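Hypothetical protein VC1899 (Vibrio cholerae, PDB 1XMX) is of unknown function but probably binds nucleic acid, with a C-terminal domain related to Card1-like endonucleases of the PD-(D/E)XK group. Local coordinates at residues A[20-25]-A[53-58]; A[250-255]-A[276-281]; A[260-265]-A[294-299]. All coordinates share one frame; numbering follows the deposited sequence.

Interaction 1: residues A[20-25]-A[53-58]; sequences PLLDHR and RNISTD
Leu-22 holds CG beside its backbone N (chi1 -55°) and CD1 continues the chain while CD2 branches off, and Arg-53 bends at its second torsion (chi2 91°); together these turns lay the two side chains across one another. Leu-22 CD2 rests on the arm of the arginine, 3.6 Å from Arg-53 NE and 3.8 Å from Arg-53 CD. The other branch, CD1, lies over one face of the guanidinium near its rim. Leucine suits this place because its forked end can cover both the aliphatic and the flat part of an arginine. The charge is satisfied elsewhere: Arg-53 NH2 forms a salt bridge with Asp-146, and NH1 donates to Val-49 O. The same Leu-22 CD2 lies 4.2 Å from Ile-55 CD1, linking the two halves. Ile-55 CD1 also reaches Leu-21 O at 3.5 Å, and its other branch, the methyl CG2, meets Leu-21 CD1 at 4.1 Å, so both branches of the isoleucine are used. Between Arg-53 and Ile-55, Asn-54 takes a positive phi as the C-prime residue of a Schellman motif. This ends helix 40-52 and turns the chain back toward strand 56-61, a conformation asparagine tolerates well. The contact joins the end of helix 15-22 to the loop entering strand 56-61, the edge of a Rossmann-like sheet; Leu-50 of helix 40-52 touches Leu-21, Leu-22 and Ile-55, and Ile-31 of strand 30-35 lies against Leu-21.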
loop_
_atom_site.group_PDB
_atom_site.type_symbol
_atom_site.label_atom_id
_atom_site.label_comp_id
_atom_site.label_asym_id
_atom_site.label_seq_id
_atom_site.Cartn_x
_atom_site.Cartn_y
_atom_site.Cartn_z
ATOM N N PRO A 20 -15.178 4.581 -7.435
ATOM C CA PRO A 20 -16.606 4.786 -7.543
ATOM C C PRO A 20 -17.428 3.533 -7.900
ATOM O O PRO A 20 -18.557 3.369 -7.384
ATOM C CB PRO A 20 -16.720 5.833 -8.663
ATOM C CG PRO A 20 -15.373 6.619 -8.547
ATOM C CD PRO A 20 -14.407 5.565 -8.247
ATOM N N LEU A 21 -16.902 2.662 -8.750
ATOM C CA LEU A 21 -17.645 1.427 -9.099
ATOM C C LEU A 21 -17.610 0.365 -8.021
ATOM O O LEU A 21 -18.403 -0.554 -8.051
ATOM C CB LEU A 21 -17.100 0.848 -10.425
ATOM C CG LEU A 21 -17.336 1.765 -11.673
ATOM C CD1 LEU A 21 -16.405 1.373 -12.759
ATOM C CD2 LEU A 21 -18.813 1.734 -12.174
ATOM N N LEU A 22 -16.651 0.439 -7.099
ATOM C CA LEU A 22 -16.601 -0.500 -5.995
ATOM C C LEU A 22 -17.462 -0.094 -4.786
ATOM O O LEU A 22 -17.648 -0.893 -3.832
ATOM C CB LEU A 22 -15.129 -0.749 -5.564
ATOM C CG LEU A 22 -14.124 -1.209 -6.623
ATOM C CD1 LEU A 22 -12.778 -1.467 -5.994
ATOM C CD2 LEU A 22 -14.618 -2.476 -7.381
ATOM N N ASP A 23 -17.920 1.161 -4.791
ATOM C CA ASP A 23 -18.673 1.741 -3.682
ATOM C C ASP A 23 -19.991 1.021 -3.820
ATOM O O ASP A 23 -20.565 0.947 -4.912
ATOM C CB ASP A 23 -18.880 3.250 -3.979
ATOM C CG ASP A 23 -19.528 3.999 -2.870
ATOM O OD1 ASP A 23 -20.596 3.608 -2.350
ATOM O OD2 ASP A 23 -18.928 4.987 -2.432
ATOM N N HIS A 24 -20.526 0.525 -2.722
ATOM C CA HIS A 24 -21.795 -0.225 -2.792
ATOM C C HIS A 24 -22.972 0.647 -3.178
ATOM O O HIS A 24 -24.032 0.108 -3.545
ATOM C CB HIS A 24 -22.114 -0.837 -1.419
ATOM C CG HIS A 24 -21.178 -1.932 -1.020
ATOM N ND1 HIS A 24 -21.367 -2.699 0.111
ATOM C CD2 HIS A 24 -20.057 -2.397 -1.609
ATOM C CE1 HIS A 24 -20.386 -3.582 0.209
ATOM N NE2 HIS A 24 -19.588 -3.426 -0.832
ATOM N N ARG A 25 -22.832 1.971 -3.038
ATOM C CA ARG A 25 -23.957 2.880 -3.345
ATOM C C ARG A 25 -24.133 3.167 -4.835
ATOM O O ARG A 25 -25.183 3.641 -5.249
ATOM C CB ARG A 25 -23.843 4.182 -2.554
ATOM C CG ARG A 25 -23.850 3.956 -1.037
ATOM C CD ARG A 25 -23.432 5.216 -0.288
ATOM N NE ARG A 25 -22.073 5.579 -0.691
ATOM C CZ ARG A 25 -21.388 6.598 -0.180
ATOM N NH1 ARG A 25 -21.979 7.383 0.723
ATOM N NH2 ARG A 25 -20.125 6.834 -0.575
ATOM N N ARG A 53 -15.266 -8.340 -9.976
ATOM C CA ARG A 53 -16.510 -7.962 -9.306
ATOM C C ARG A 53 -17.692 -7.968 -10.208
ATOM O O ARG A 53 -18.735 -7.430 -9.835
ATOM C CB ARG A 53 -16.423 -6.572 -8.744
ATOM C CG ARG A 53 -15.602 -6.497 -7.506
ATOM C CD ARG A 53 -14.181 -6.205 -7.762
ATOM N NE ARG A 53 -13.604 -5.823 -6.491
ATOM C CZ ARG A 53 -12.304 -5.768 -6.245
ATOM N NH1 ARG A 53 -11.445 -6.081 -7.205
ATOM N NH2 ARG A 53 -11.867 -5.421 -5.039
ATOM N N ASN A 54 -17.563 -8.543 -11.400
ATOM C CA ASN A 54 -18.724 -8.619 -12.254
ATOM C C ASN A 54 -19.128 -7.228 -12.675
ATOM O O ASN A 54 -20.288 -6.972 -12.970
ATOM C CB ASN A 54 -19.883 -9.207 -11.462
ATOM C CG ASN A 54 -19.511 -10.487 -10.774
ATOM O OD1 ASN A 54 -19.317 -11.506 -11.457
ATOM N ND2 ASN A 54 -19.359 -10.450 -9.409
ATOM N N ILE A 55 -18.196 -6.294 -12.623
ATOM C CA ILE A 55 -18.414 -5.013 -13.290
ATOM C C ILE A 55 -17.829 -5.136 -14.679
ATOM O O ILE A 55 -16.634 -5.444 -14.861
ATOM C CB ILE A 55 -17.789 -3.874 -12.489
ATOM C CG1 ILE A 55 -18.567 -3.702 -11.194
ATOM C CG2 ILE A 55 -17.725 -2.520 -13.289
ATOM C CD1 ILE A 55 -17.679 -3.256 -10.080
ATOM N N SER A 56 -18.664 -4.893 -15.671
ATOM C CA SER A 56 -18.188 -4.942 -17.051
ATOM C C SER A 56 -17.532 -3.666 -17.604
ATOM O O SER A 56 -17.770 -2.561 -17.108
ATOM C CB SER A 56 -19.287 -5.484 -17.989
ATOM O OG SER A 56 -20.358 -4.601 -18.040
ATOM N N THR A 57 -16.717 -3.842 -18.653
ATOM C CA THR A 57 -15.821 -2.785 -19.144
ATOM C C THR A 57 -15.759 -2.806 -20.687
ATOM O O THR A 57 -15.930 -3.849 -21.299
ATOM C CB THR A 57 -14.374 -2.941 -18.547
ATOM O OG1 THR A 57 -13.797 -4.183 -18.964
ATOM C CG2 THR A 57 -14.375 -2.990 -17.019
ATOM N N ASP A 58 -15.523 -1.642 -21.304
ATOM C CA ASP A 58 -15.227 -1.558 -22.707
ATOM C C ASP A 58 -14.204 -0.479 -22.856
ATOM O O ASP A 58 -14.060 0.365 -21.977
ATOM C CB ASP A 58 -16.473 -1.136 -23.496
ATOM C CG ASP A 58 -17.562 -2.212 -23.498
ATOM O OD1 ASP A 58 -17.187 -3.414 -23.509
ATOM O OD2 ASP A 58 -18.792 -1.861 -23.486
#

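Interaction 2: residues A[250-255]-A[276-281]; sequences NGEWLE and SLNVQV
Glu-252 is the first residue of 250-255 to approach 276-281: its chain bends at chi2, and the carboxylate stops near the amide of Asn-278 without close contact. Just before it, the backbone of Gly-251 (phi 138°), inside a wider pi-type turn, calls for glycine. Trp-253 turns to another side, where Trp-177 and Phe-344 meet it edge to face. Glu-255, nearly one turn after Glu-252, makes the main contact. Its CG stands between the backbone N and the carbonyl carbon (chi1 55°), and the chain then runs extended toward the opposite segment. The carboxylate meets the Asn-278 amide, with Glu-255 OE2 3.5 Å from Asn-278 CG and the two planes 67° apart. Nearer the helix backbone, Leu-277 crosses the glutamate stem at about a right angle. Leu-277 CD1 sits 4.1 Å from Glu-255 CB and 3.5 Å from Glu-255 O, a methyl group suited to covering the aliphatic stem of an acid. Asn-278 can present its amide because the chain turns a corner here: with Val-279 it faces Leu-294 in a G1 beta bulge, and its positive phi is one that asparagine accepts more readily than most residues. Oxygens of several acids gather around it. Glu-252 OE1 and Glu-255 OE2, both acceptors, are 3.2 Å apart, and Asp-295 approaches Glu-255 from strand 288-300. An uncharged amide that could donate a hydrogen bond thus sits among the acids. In a domain assigned to the PD-(D/E)XK group, acids gathered from helix and strand could perhaps serve to hold a metal ion.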
loop_
_atom_site.group_PDB
_atom_site.type_symbol
_atom_site.label_atom_id
_atom_site.label_comp_id
_atom_site.label_asym_id
_atom_site.label_seq_id
_atom_site.Cartn_x
_atom_site.Cartn_y
_atom_site.Cartn_z
ATOM N N ASN A 250 15.531 -12.953 14.330
ATOM C CA ASN A 250 16.397 -12.430 13.314
ATOM C C ASN A 250 16.128 -10.942 12.967
ATOM O O ASN A 250 17.022 -10.230 12.460
ATOM C CB ASN A 250 16.394 -13.335 12.093
ATOM C CG ASN A 250 17.741 -13.388 11.439
ATOM O OD1 ASN A 250 18.661 -12.697 11.869
ATOM N ND2 ASN A 250 17.881 -14.228 10.403
ATOM N N GLY A 251 14.945 -10.449 13.302
ATOM C CA GLY A 251 14.599 -9.053 13.021
ATOM C C GLY A 251 13.188 -8.847 12.498
ATOM O O GLY A 251 12.709 -7.720 12.418
ATOM N N GLU A 252 12.513 -9.935 12.134
ATOM C CA GLU A 252 11.109 -9.839 11.690
ATOM C C GLU A 252 10.158 -9.467 12.803
ATOM O O GLU A 252 8.993 -9.250 12.535
ATOM C CB GLU A 252 10.642 -11.148 11.085
ATOM C CG GLU A 252 11.548 -11.662 9.988
ATOM C CD GLU A 252 10.745 -12.413 8.955
ATOM O OE1 GLU A 252 9.513 -12.538 9.190
ATOM O OE2 GLU A 252 11.341 -12.875 7.931
ATOM N N TRP A 253 10.646 -9.407 14.055
ATOM C CA TRP A 253 9.820 -8.946 15.169
ATOM C C TRP A 253 9.179 -7.547 14.944
ATOM O O TRP A 253 8.069 -7.273 15.408
ATOM C CB TRP A 253 10.616 -8.955 16.487
ATOM C CG TRP A 253 11.681 -7.932 16.572
ATOM C CD1 TRP A 253 12.973 -8.093 16.209
ATOM C CD2 TRP A 253 11.559 -6.567 17.043
ATOM N NE1 TRP A 253 13.668 -6.937 16.422
ATOM C CE2 TRP A 253 12.831 -5.981 16.925
ATOM C CE3 TRP A 253 10.507 -5.805 17.573
ATOM C CZ2 TRP A 253 13.094 -4.689 17.326
ATOM C CZ3 TRP A 253 10.760 -4.495 17.947
ATOM C CH2 TRP A 253 12.034 -3.951 17.831
ATOM N N LEU A 254 9.898 -6.652 14.274
ATOM C CA LEU A 254 9.483 -5.254 14.188
ATOM C C LEU A 254 8.377 -5.102 13.157
ATOM O O LEU A 254 7.447 -4.324 13.338
ATOM C CB LEU A 254 10.669 -4.376 13.814
ATOM C CG LEU A 254 10.289 -2.908 13.633
ATOM C CD1 LEU A 254 9.699 -2.237 14.909
ATOM C CD2 LEU A 254 11.521 -2.158 13.163
ATOM N N GLU A 255 8.465 -5.843 12.069
ATOM C CA GLU A 255 7.411 -5.774 11.027
ATOM C C GLU A 255 6.156 -6.523 11.525
ATOM O O GLU A 255 5.051 -6.173 11.184
ATOM C CB GLU A 255 7.904 -6.335 9.697
ATOM C CG GLU A 255 8.454 -7.787 9.803
ATOM C CD GLU A 255 9.096 -8.277 8.514
ATOM O OE1 GLU A 255 9.456 -7.460 7.639
ATOM O OE2 GLU A 255 9.279 -9.481 8.354
ATOM N N SER A 276 -1.425 -6.077 4.998
ATOM C CA SER A 276 -0.719 -7.310 4.732
ATOM C C SER A 276 0.695 -7.260 5.264
ATOM O O SER A 276 1.241 -6.188 5.413
ATOM C CB SER A 276 -0.692 -7.559 3.235
ATOM O OG SER A 276 -0.814 -8.952 3.020
ATOM N N LEU A 277 1.285 -8.432 5.490
ATOM C CA LEU A 277 2.627 -8.613 6.016
ATOM C C LEU A 277 3.504 -9.236 4.957
ATOM O O LEU A 277 3.174 -10.258 4.403
ATOM C CB LEU A 277 2.586 -9.528 7.276
ATOM C CG LEU A 277 3.870 -9.771 8.087
ATOM C CD1 LEU A 277 4.571 -8.423 8.514
ATOM C CD2 LEU A 277 3.604 -10.650 9.340
ATOM N N ASN A 278 4.607 -8.585 4.645
ATOM C CA ASN A 278 5.621 -9.119 3.739
ATOM C C ASN A 278 5.085 -9.516 2.361
ATOM O O ASN A 278 5.291 -10.647 1.906
ATOM C CB ASN A 278 6.388 -10.281 4.390
ATOM C CG ASN A 278 7.411 -9.793 5.413
ATOM O OD1 ASN A 278 8.222 -8.912 5.107
ATOM N ND2 ASN A 278 7.386 -10.361 6.626
ATOM N N VAL A 279 4.407 -8.578 1.707
ATOM C CA VAL A 279 3.892 -8.808 0.383
ATOM C C VAL A 279 5.077 -8.956 -0.582
ATOM O O VAL A 279 5.963 -8.092 -0.611
ATOM C CB VAL A 279 3.005 -7.622 -0.040
ATOM C CG1 VAL A 279 2.302 -7.952 -1.341
ATOM C CG2 VAL A 279 1.974 -7.311 1.060
ATOM N N GLN A 280 5.132 -10.070 -1.317
ATOM C CA GLN A 280 6.066 -10.203 -2.454
ATOM C C GLN A 280 5.473 -9.563 -3.724
ATOM O O GLN A 280 4.377 -9.882 -4.092
ATOM C CB GLN A 280 6.393 -11.671 -2.718
ATOM C CG GLN A 280 6.755 -12.451 -1.454
ATOM C CD GLN A 280 8.019 -11.898 -0.807
ATOM O OE1 GLN A 280 8.053 -11.555 0.389
ATOM N NE2 GLN A 280 9.060 -11.783 -1.600
ATOM N N VAL A 281 6.227 -8.688 -4.399
ATOM C CA VAL A 281 5.713 -7.894 -5.520
ATOM C C VAL A 281 6.607 -8.183 -6.724
ATOM O O VAL A 281 7.844 -8.080 -6.629
ATOM C CB VAL A 281 5.806 -6.359 -5.268
ATOM C CG1 VAL A 281 5.158 -5.543 -6.440
ATOM C CG2 VAL A 281 5.245 -5.976 -3.932
#

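Interaction 3: residues A[260-265]-A[294-299]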
loop_
_atom_site.group_PDB
_atom_site.type_symbol
_atom_site.label_atom_id
_atom_site.label_comp_id
_atom_site.label_asym_id
_atom_site.label_seq_id
_atom_site.Cartn_x
_atom_site.Cartn_y
_atom_site.Cartn_z
ATOM N N SER A 260 0.752 -6.088 13.480
ATOM C CA SER A 260 -0.170 -6.332 14.574
ATOM C C SER A 260 -0.799 -5.036 15.115
ATOM O O SER A 260 -1.931 -5.047 15.547
ATOM C CB SER A 260 0.568 -7.060 15.685
ATOM O OG SER A 260 0.753 -8.426 15.327
ATOM N N THR A 261 -0.019 -3.963 15.169
ATOM C CA THR A 261 -0.489 -2.641 15.577
ATOM C C THR A 261 -1.467 -1.989 14.569
ATOM O O THR A 261 -2.468 -1.396 14.964
ATOM C CB THR A 261 0.737 -1.729 15.804
ATOM O OG1 THR A 261 1.547 -2.368 16.785
ATOM C CG2 THR A 261 0.360 -0.332 16.265
ATOM N N VAL A 262 -1.178 -2.122 13.279
ATOM C CA VAL A 262 -2.061 -1.667 12.256
ATOM C C VAL A 262 -3.400 -2.361 12.395
ATOM O O VAL A 262 -4.460 -1.721 12.248
ATOM C CB VAL A 262 -1.489 -1.906 10.822
ATOM C CG1 VAL A 262 -2.599 -1.588 9.755
ATOM C CG2 VAL A 262 -0.263 -1.033 10.560
ATOM N N LYS A 263 -3.364 -3.661 12.653
ATOM C CA LYS A 263 -4.587 -4.460 12.832
ATOM C C LYS A 263 -5.429 -3.976 14.038
ATOM O O LYS A 263 -6.654 -3.899 13.942
ATOM C CB LYS A 263 -4.253 -5.944 12.959
ATOM C CG LYS A 263 -5.452 -6.784 13.280
ATOM C CD LYS A 263 -5.060 -8.215 13.590
ATOM C CE LYS A 263 -6.301 -9.063 13.903
ATOM N NZ LYS A 263 -5.883 -10.472 14.151
ATOM N N GLN A 264 -4.760 -3.642 15.149
ATOM C CA GLN A 264 -5.398 -2.927 16.268
ATOM C C GLN A 264 -6.019 -1.578 15.953
ATOM O O GLN A 264 -7.136 -1.283 16.402
ATOM C CB GLN A 264 -4.392 -2.697 17.407
ATOM C CG GLN A 264 -4.236 -3.886 18.200
ATOM C CD GLN A 264 -3.479 -3.635 19.480
ATOM O OE1 GLN A 264 -3.510 -2.520 20.058
ATOM N NE2 GLN A 264 -2.807 -4.675 19.954
ATOM N N ILE A 265 -5.286 -0.736 15.225
ATOM C CA ILE A 265 -5.794 0.602 14.845
ATOM C C ILE A 265 -6.987 0.440 13.952
ATOM O O ILE A 265 -7.945 1.172 14.052
ATOM C CB ILE A 265 -4.702 1.411 14.128
ATOM C CG1 ILE A 265 -3.576 1.724 15.114
ATOM C CG2 ILE A 265 -5.274 2.694 13.536
ATOM C CD1 ILE A 265 -2.250 2.120 14.471
ATOM N N LEU A 294 7.118 -5.750 0.332
ATOM C CA LEU A 294 6.527 -4.694 1.162
ATOM C C LEU A 294 6.358 -5.227 2.591
ATOM O O LEU A 294 5.590 -6.163 2.829
ATOM C CB LEU A 294 5.178 -4.198 0.573
ATOM C CG LEU A 294 5.080 -3.911 -0.900
ATOM C CD1 LEU A 294 3.704 -3.460 -1.305
ATOM C CD2 LEU A 294 6.049 -2.851 -1.332
ATOM N N ASP A 295 7.136 -4.683 3.531
ATOM C CA ASP A 295 7.138 -5.207 4.892
ATOM C C ASP A 295 5.717 -5.200 5.487
ATOM O O ASP A 295 5.202 -6.244 5.885
ATOM C CB ASP A 295 8.186 -4.496 5.769
ATOM C CG ASP A 295 9.619 -4.718 5.272
ATOM O OD1 ASP A 295 9.868 -5.702 4.537
ATOM O OD2 ASP A 295 10.514 -3.897 5.573
ATOM N N VAL A 296 5.087 -4.026 5.529
ATOM C CA VAL A 296 3.666 -3.926 5.863
ATOM C C VAL A 296 3.076 -3.014 4.820
ATOM O O VAL A 296 3.581 -1.909 4.571
ATOM C CB VAL A 296 3.405 -3.335 7.282
ATOM C CG1 VAL A 296 1.847 -3.336 7.639
ATOM C CG2 VAL A 296 4.210 -4.080 8.321
ATOM N N ALA A 297 2.057 -3.510 4.150
ATOM C CA ALA A 297 1.332 -2.731 3.156
ATOM C C ALA A 297 -0.101 -2.553 3.644
ATOM O O ALA A 297 -0.701 -3.507 4.144
ATOM C CB ALA A 297 1.319 -3.457 1.825
ATOM N N THR A 298 -0.642 -1.338 3.483
ATOM C CA THR A 298 -2.072 -1.062 3.711
ATOM C C THR A 298 -2.684 -0.253 2.565
ATOM O O THR A 298 -1.973 0.345 1.745
ATOM C CB THR A 298 -2.333 -0.277 5.007
ATOM O OG1 THR A 298 -1.661 0.980 4.935
ATOM C CG2 THR A 298 -1.797 -0.997 6.198
ATOM N N VAL A 299 -4.009 -0.271 2.478
ATOM C CA VAL A 299 -4.716 0.771 1.729
ATOM C C VAL A 299 -5.564 1.506 2.782
ATOM O O VAL A 299 -6.272 0.862 3.598
ATOM C CB VAL A 299 -5.613 0.196 0.561
ATOM C CG1 VAL A 299 -6.310 1.343 -0.217
ATOM C CG2 VAL A 299 -4.784 -0.628 -0.411
#
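Val-262 turns its forked side chain from helix 243-266 onto strand 288-300, where its CG1 meets the methyl of Thr-298 tip to tip, Val-262 CG1 to Thr-298 CG2 being 3.7 Å. The second branch reaches along the same strand, and Val-262 CG2 lies 4.3 Å from Val-296 CG1, a looser touch. Valine suits this place, since two methyls springing from one carbon let a single helix position address two strand residues. Val-296 and Thr-298 alternate with Ala-297 and so present the same face of the strand to the helix, whereas Ala-297 packs against Val-279 and Ile-144. Helix 243-266, followed by strands 272-276 and 279-285, which both pair with 288-300, then by 303-310, helix 321-333 and strand 338-343, is consistent with the alpha-beta-beta-beta-alpha-beta core expected of the PD-(D/E)XK fold; this contact holds its first helix against strand 288-300. Thr-298 shows how a threonine can serve a buried apolar surface. With OG1 set between the backbone N and the carbonyl carbon (chi1 61°), its methyl is left to face Val-262, and the hydroxyl has a weak hydrogen bond to His-305 O on strand 303-310. Just before Val-296, at the corner of the chain, Asp-295 OD2 accepts from Cys-309 N. Ile-265 also touches Leu-375 and Thr-376 of helix 371-380.

Overall arrangement
Interaction 1 comes first along the chain and closes before the others open, in the N-terminal domain, at the edge of its mixed, mainly parallel sheet. Its centre is about 32 Å from that of interaction 2, on the opposite side of the chain's centre, and about 26 Å from that of interaction 3; it touches neither. Interactions 2 and 3 belong together, with centres about 10 Å apart. Both start from helix 243-266 and end on neighbouring strands, 279-285 and 288-300, and their segments alternate in sequence. Backbone pairing joins 276-281 to 294-299, so the helix meets the same sheet at two places. The protein thus appears to combine a Rossmann-like N-terminal part with a domain of nuclease-like fold.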